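Long-range contacts in methyltransferase (Streptomyces regensis, PDB 5N5D), which binds S-adenosylmethionine and probably uses it to O-methylate a building block in the biosynthesis of tomaymycin: residues R9-D14 / V211-Y216; R64-G69 / D138-D143. All coordinates share one frame; numbering follows the deposited sequence. Where two conformers were deposited one is given.

Contact 1 (R9-D14 / V211-Y216)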
loop_
_atom_site.group_PDB
_atom_site.type_symbol
_atom_site.label_atom_id
_atom_site.label_comp_id
_atom_site.label_asym_id
_atom_site.label_seq_id
_atom_site.Cartn_x
_atom_site.Cartn_y
_atom_site.Cartn_z
ATOM N N ARG A 9 1.544 21.314 6.767
ATOM C CA ARG A 9 2.638 20.371 6.978
ATOM C C ARG A 9 2.422 19.098 6.171
ATOM O O ARG A 9 3.338 18.615 5.495
ATOM C CB ARG A 9 2.774 20.044 8.464
ATOM C CG ARG A 9 3.096 21.254 9.329
ATOM C CD ARG A 9 3.588 20.855 10.712
ATOM N NE ARG A 9 2.578 20.112 11.462
ATOM C CZ ARG A 9 1.672 20.662 12.265
ATOM N NH1 ARG A 9 1.630 21.978 12.440
ATOM N NH2 ARG A 9 0.799 19.890 12.898
ATOM N N TRP A 10 1.216 18.528 6.242
ATOM C CA TRP A 10 0.917 17.344 5.444
ATOM C C TRP A 10 1.103 17.620 3.960
ATOM O O TRP A 10 1.627 16.774 3.228
ATOM C CB TRP A 10 -0.509 16.875 5.712
ATOM C CG TRP A 10 -0.752 16.387 7.098
ATOM C CD1 TRP A 10 0.186 16.055 8.034
ATOM C CD2 TRP A 10 -2.026 16.163 7.708
ATOM N NE1 TRP A 10 -0.429 15.644 9.191
ATOM C CE2 TRP A 10 -1.788 15.710 9.020
ATOM C CE3 TRP A 10 -3.346 16.320 7.278
ATOM C CZ2 TRP A 10 -2.823 15.394 9.899
ATOM C CZ3 TRP A 10 -4.370 16.011 8.150
ATOM C CH2 TRP A 10 -4.103 15.557 9.447
ATOM N N ASN A 11 0.659 18.795 3.493
ATOM C CA ASN A 11 0.875 19.169 2.098
ATOM C C ASN A 11 2.358 19.214 1.770
ATOM O O ASN A 11 2.790 18.698 0.733
ATOM C CB ASN A 11 0.259 20.538 1.793
ATOM C CG ASN A 11 -1.247 20.545 1.855
ATOM O OD1 ASN A 11 -1.889 19.499 1.909
ATOM N ND2 ASN A 11 -1.826 21.743 1.848
ATOM N N SER A 12 3.152 19.860 2.634
ATOM C CA SER A 12 4.567 20.064 2.336
ATOM C C SER A 12 5.290 18.734 2.168
ATOM O O SER A 12 6.118 18.575 1.264
ATOM C CB SER A 12 5.220 20.892 3.445
ATOM O OG SER A 12 6.622 20.998 3.258
ATOM N N VAL A 13 4.988 17.763 3.027
ATOM C CA VAL A 13 5.610 16.449 2.903
ATOM C C VAL A 13 5.137 15.749 1.634
ATOM O O VAL A 13 5.937 15.145 0.908
ATOM C CB VAL A 13 5.316 15.624 4.167
ATOM C CG1 VAL A 13 5.789 14.190 4.001
ATOM C CG2 VAL A 13 5.973 16.268 5.370
ATOM N N ASP A 14 3.834 15.808 1.342
ATOM C CA ASP A 14 3.324 15.191 0.119
ATOM C C ASP A 14 3.938 15.825 -1.121
ATOM O O ASP A 14 4.341 15.124 -2.056
ATOM C CB ASP A 14 1.799 15.310 0.064
ATOM C CG ASP A 14 1.106 13.967 0.025
ATOM O OD1 ASP A 14 1.787 12.933 0.171
ATOM O OD2 ASP A 14 -0.128 13.943 -0.135
ATOM N N VAL A 211 -2.546 10.442 5.681
ATOM C CA VAL A 211 -2.694 11.889 5.604
ATOM C C VAL A 211 -1.881 12.364 4.408
ATOM O O VAL A 211 -1.154 11.594 3.776
ATOM C CB VAL A 211 -2.262 12.618 6.896
ATOM C CG1 VAL A 211 -3.118 12.168 8.079
ATOM C CG2 VAL A 211 -0.768 12.420 7.175
ATOM N N GLY A 212 -2.019 13.643 4.098
ATOM C CA GLY A 212 -1.455 14.212 2.894
ATOM C C GLY A 212 -2.377 15.287 2.360
ATOM O O GLY A 212 -3.203 15.821 3.091
ATOM N N THR A 213 -2.226 15.584 1.065
ATOM C CA THR A 213 -3.000 16.658 0.456
ATOM C C THR A 213 -4.507 16.420 0.502
ATOM O O THR A 213 -5.271 17.378 0.331
ATOM C CB THR A 213 -2.568 16.864 -0.998
ATOM O OG1 THR A 213 -2.783 15.661 -1.741
ATOM C CG2 THR A 213 -1.101 17.254 -1.073
ATOM N N LYS A 214 -4.955 15.186 0.726
ATOM C CA LYS A 214 -6.381 14.898 0.835
ATOM C C LYS A 214 -6.890 15.011 2.262
ATOM O O LYS A 214 -8.091 14.830 2.495
ATOM C CB LYS A 214 -6.687 13.498 0.296
ATOM C CG LYS A 214 -6.249 13.271 -1.145
ATOM C CD LYS A 214 -6.983 14.170 -2.129
ATOM C CE LYS A 214 -8.448 13.769 -2.269
ATOM N NZ LYS A 214 -9.122 14.499 -3.374
ATOM N N GLY A 215 -6.017 15.326 3.211
ATOM C CA GLY A 215 -6.392 15.321 4.607
ATOM C C GLY A 215 -6.331 13.916 5.180
ATOM O O GLY A 215 -5.729 13.004 4.613
ATOM N N TYR A 216 -6.985 13.753 6.328
ATOM C CA TYR A 216 -7.003 12.486 7.049
ATOM C C TYR A 216 -8.076 11.567 6.476
ATOM O O TYR A 216 -9.256 11.936 6.428
ATOM C CB TYR A 216 -7.257 12.762 8.530
ATOM C CG TYR A 216 -7.598 11.571 9.396
ATOM C CD1 TYR A 216 -6.752 10.474 9.482
ATOM C CD2 TYR A 216 -8.746 11.574 10.179
ATOM C CE1 TYR A 216 -7.060 9.397 10.301
ATOM C CE2 TYR A 216 -9.054 10.508 10.998
ATOM C CZ TYR A 216 -8.210 9.426 11.055
ATOM O OH TYR A 216 -8.519 8.361 11.879
HETATM O O HOH W 1 -4.665 20.110 0.341
HETATM O O HOH W 2 -0.269 14.629 -2.876
#
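Trp10 of the N-terminal helix 6-21 packs on Val211, just before a type I beta turn from Gly212 to Gly215, and Asp14 of the same helix bonds the turn. In this Rossmann-like methyltransferase fold the turn joins strands 203-211 and 217-224 of the sheet. The contact is partly buried and lies at the dimer interface.

Val211 sits over one face of the Trp10 indole. Its CG1 is anti to the carbonyl carbon (chi1 -61°) and its CG2 lies between the backbone N and the carbonyl carbon, which spreads the two methyls over the two rings. CG2 makes a CH-pi contact with the five-membered ring, 4° off the ring normal. CG1 reaches the benzo part, 3.7 Å from Trp10 CZ2. The Trp10 ring also meets the ring of Tyr216 of the second subunit at an angle. Gln209 of that subunit donates hydrogen bonds to Trp10 O and Asp14 OD1.

Gly212 has a backbone shape that calls for glycine. Its CA lies 3.3 Å from Asp14 OD2. Asn11 OD1 takes a hydrogen bond from Gln7 NE2, which also bonds Gly212 O. Water 1 bridges Asn11 OD1 and Thr213 O.

Asp14 OD2 holds the start of the turn. Thr213 N donates to Asp14 OD2 at 2.9 Å. The bond is nearly straight, at 166°. The N-H comes from the anti side, tilted out of the carboxylate plane. Water 2 lies 2.9 Å from Thr213 OG1 and gives Asp14 OD2 a weak bond.

Contact 2 (R64-G69 / D138-D143); sequences RILEIG and DMVFVD. With SAM (S-adenosylmethionine), chain H.
Strands 64-68 and 139-142 pair in parallel at the centre of the Rossmann-like sheet, from Ile65 beside Met139 to Ile68 beside Val142. The tight part is the middle. Leu66 N donates to Met139 O, and Leu66 O accepts from Phe141 N at 2.8 Å. Ile68 repeats the pattern with Phe141 O and Asp143 N.

Leu66 and Val140 lie side by side on one face, with Leu66 CD2 4.0 Å from Val140 CG1. Glu67 and Phe141 share the other face, which helices 47-60 and 74-80 cover. Glu67 CG is anti to the backbone N (chi1 174°), and the extended chain brings OE2 to the ring edge, 3.7 Å from Phe141 CD2. Asp143 CB lies over one face of the Phe141 ring, toward its rim. Ser75, Ser76 and Thr91 hydrogen-bond the buried Glu67 carboxylate.

The Arg64 end is looser and partly exposed. There Arg64 O takes a bond from Asp138 N and a weak one from Met139 N at 3.5 Å. Asp138 OD2 accepts from Arg64 N at 3.2 Å and also from Arg63 N.

The opposite end forms part of the S-adenosylmethionine pocket. The ligand amino N donates to Gly69 O and to Asp143 OD2, both at 2.8 Å.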
loop_
_atom_site.group_PDB
_atom_site.type_symbol
_atom_site.label_atom_id
_atom_site.label_comp_id
_atom_site.label_asym_id
_atom_site.label_seq_id
_atom_site.Cartn_x
_atom_site.Cartn_y
_atom_site.Cartn_z
ATOM N N ARG A 64 -7.065 -7.145 -16.295
ATOM C CA ARG A 64 -8.404 -6.579 -16.311
ATOM C C ARG A 64 -8.644 -5.893 -14.976
ATOM O O ARG A 64 -8.474 -6.510 -13.921
ATOM C CB ARG A 64 -9.472 -7.645 -16.547
ATOM C CG ARG A 64 -9.387 -8.341 -17.900
ATOM C CD ARG A 64 -10.667 -9.118 -18.182
ATOM N NE ARG A 64 -10.507 -10.098 -19.252
ATOM C CZ ARG A 64 -10.515 -9.806 -20.549
ATOM N NH1 ARG A 64 -10.666 -8.551 -20.955
ATOM N NH2 ARG A 64 -10.365 -10.772 -21.446
ATOM N N ILE A 65 -9.038 -4.629 -15.028
ATOM C CA ILE A 65 -9.269 -3.830 -13.833
ATOM C C ILE A 65 -10.678 -3.260 -13.888
ATOM O O ILE A 65 -11.125 -2.791 -14.941
ATOM C CB ILE A 65 -8.234 -2.694 -13.705
ATOM C CG1 ILE A 65 -6.815 -3.271 -13.670
ATOM C CG2 ILE A 65 -8.519 -1.852 -12.467
ATOM C CD1 ILE A 65 -5.721 -2.219 -13.679
ATOM N N LEU A 66 -11.372 -3.288 -12.750
ATOM C CA LEU A 66 -12.693 -2.689 -12.603
ATOM C C LEU A 66 -12.590 -1.497 -11.664
ATOM O O LEU A 66 -12.024 -1.617 -10.574
ATOM C CB LEU A 66 -13.692 -3.709 -12.056
ATOM C CG LEU A 66 -15.070 -3.185 -11.648
ATOM C CD1 LEU A 66 -15.824 -2.602 -12.847
ATOM C CD2 LEU A 66 -15.871 -4.287 -10.985
ATOM N N GLU A 67 -13.123 -0.354 -12.089
ATOM C CA GLU A 67 -13.158 0.852 -11.274
ATOM C C GLU A 67 -14.595 1.309 -11.111
ATOM O O GLU A 67 -15.321 1.456 -12.100
ATOM C CB GLU A 67 -12.324 1.969 -11.908
ATOM C CG GLU A 67 -12.423 3.312 -11.202
ATOM C CD GLU A 67 -11.532 4.355 -11.843
ATOM O OE1 GLU A 67 -11.783 4.710 -13.015
ATOM O OE2 GLU A 67 -10.572 4.793 -11.177
ATOM N N ILE A 68 -14.997 1.546 -9.869
ATOM C CA ILE A 68 -16.330 2.035 -9.546
ATOM C C ILE A 68 -16.157 3.475 -9.081
ATOM O O ILE A 68 -15.695 3.722 -7.963
ATOM C CB ILE A 68 -17.014 1.167 -8.484
ATOM C CG1 ILE A 68 -17.035 -0.290 -8.946
ATOM C CG2 ILE A 68 -18.427 1.671 -8.225
ATOM C CD1 ILE A 68 -17.467 -1.277 -7.891
ATOM N N GLY A 69 -16.491 4.427 -9.956
ATOM C CA GLY A 69 -16.339 5.840 -9.653
ATOM C C GLY A 69 -15.269 6.543 -10.468
ATOM O O GLY A 69 -14.216 6.889 -9.933
ATOM N N ASP A 138 -8.771 -8.818 -12.302
ATOM C CA ASP A 138 -7.611 -9.023 -11.444
ATOM C C ASP A 138 -7.508 -7.988 -10.336
ATOM O O ASP A 138 -6.808 -8.224 -9.346
ATOM C CB ASP A 138 -6.327 -8.969 -12.284
ATOM C CG ASP A 138 -6.324 -9.987 -13.397
ATOM O OD1 ASP A 138 -6.569 -11.177 -13.115
ATOM O OD2 ASP A 138 -6.095 -9.606 -14.562
ATOM N N MET A 139 -8.174 -6.851 -10.492
ATOM C CA MET A 139 -8.123 -5.780 -9.512
ATOM C C MET A 139 -9.419 -4.997 -9.600
ATOM O O MET A 139 -9.957 -4.795 -10.693
ATOM C CB MET A 139 -6.921 -4.858 -9.751
ATOM C CG MET A 139 -6.836 -3.685 -8.795
ATOM S SD MET A 139 -5.243 -2.854 -8.959
ATOM C CE MET A 139 -5.452 -1.482 -7.832
ATOM N N VAL A 140 -9.916 -4.568 -8.445
ATOM C CA VAL A 140 -11.110 -3.736 -8.353
ATOM C C VAL A 140 -10.788 -2.538 -7.472
ATOM O O VAL A 140 -10.282 -2.706 -6.359
ATOM C CB VAL A 140 -12.307 -4.505 -7.767
ATOM C CG1 VAL A 140 -13.545 -3.638 -7.781
ATOM C CG2 VAL A 140 -12.539 -5.791 -8.533
ATOM N N PHE A 141 -11.085 -1.340 -7.964
ATOM C CA PHE A 141 -10.967 -0.113 -7.186
ATOM C C PHE A 141 -12.366 0.439 -6.951
ATOM O O PHE A 141 -13.074 0.778 -7.909
ATOM C CB PHE A 141 -10.087 0.914 -7.906
ATOM C CG PHE A 141 -9.895 2.208 -7.144
ATOM C CD1 PHE A 141 -9.631 2.209 -5.781
ATOM C CD2 PHE A 141 -9.968 3.423 -7.803
ATOM C CE1 PHE A 141 -9.447 3.404 -5.097
ATOM C CE2 PHE A 141 -9.780 4.615 -7.126
ATOM C CZ PHE A 141 -9.520 4.600 -5.767
ATOM N N VAL A 142 -12.758 0.521 -5.683
ATOM C CA VAL A 142 -14.078 0.983 -5.276
ATOM C C VAL A 142 -13.910 2.384 -4.708
ATOM O O VAL A 142 -13.296 2.565 -3.649
ATOM C CB VAL A 142 -14.715 0.041 -4.249
ATOM C CG1 VAL A 142 -16.138 0.494 -3.920
ATOM C CG2 VAL A 142 -14.678 -1.402 -4.749
ATOM N N ASP A 143 -14.464 3.371 -5.399
ATOM C CA ASP A 143 -14.304 4.769 -5.031
ATOM C C ASP A 143 -15.517 5.551 -5.523
ATOM O O ASP A 143 -15.403 6.521 -6.267
ATOM C CB ASP A 143 -13.006 5.325 -5.611
ATOM C CG ASP A 143 -12.691 6.725 -5.115
ATOM O OD1 ASP A 143 -13.198 7.126 -4.038
ATOM O OD2 ASP A 143 -11.926 7.432 -5.806
HETATM N N SAM H . -11.882 7.591 -8.590
HETATM C CA SAM H . -11.837 9.032 -8.908
HETATM C C SAM H . -10.367 9.556 -8.832
HETATM O O SAM H . -9.684 9.171 -7.856
HETATM O OXT SAM H . -9.974 10.319 -9.739
HETATM C CB SAM H . -12.736 9.836 -7.938
HETATM C CG SAM H . -14.120 9.213 -7.797
HETATM S SD SAM H . -15.132 10.334 -6.802
HETATM C CE SAM H . -14.473 10.042 -5.203
HETATM C "C5'" SAM H . -16.702 9.419 -6.632
HETATM C "C4'" SAM H . -17.459 9.302 -7.939
HETATM O "O4'" SAM H . -18.492 8.297 -7.841
HETATM C "C3'" SAM H . -18.143 10.596 -8.401
HETATM O "O3'" SAM H . -17.690 10.929 -9.709
HETATM C "C2'" SAM H . -19.641 10.259 -8.332
HETATM O "O2'" SAM H . -20.403 10.900 -9.349
HETATM C "C1'" SAM H . -19.616 8.753 -8.558
HETATM N N9 SAM H . -20.790 8.039 -8.070
HETATM C C8 SAM H . -21.489 8.275 -6.917
HETATM N N7 SAM H . -22.468 7.429 -6.702
HETATM C C5 SAM H . -22.408 6.574 -7.794
HETATM C C6 SAM H . -23.161 5.442 -8.153
HETATM N N6 SAM H . -24.173 4.960 -7.421
HETATM N N1 SAM H . -22.831 4.805 -9.300
HETATM C C2 SAM H . -21.818 5.280 -10.030
HETATM N N3 SAM H . -21.038 6.340 -9.792
HETATM C C4 SAM H . -21.384 6.945 -8.649
#

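Contact 2 is core and contact 1 is peripheral: their centres lie about 6 Å and 19 Å from the centre of the chain. The two centres are 25 Å apart and the contacts do not touch. Contact 2 joins neighbouring strands of the parallel part of the sheet. Contact 1 sets a helix against the turn between the two antiparallel strands at the far side of the same sheet. A ladder of backbone bonds carries contact 2, whereas an indole face, one carboxylate bond and bridging waters carry contact 1. The second subunit reaches contact 1 but not contact 2. The ligand bonds directly to 64-69 and 138-143, while the Thr213 side chain is about 11 Å from it.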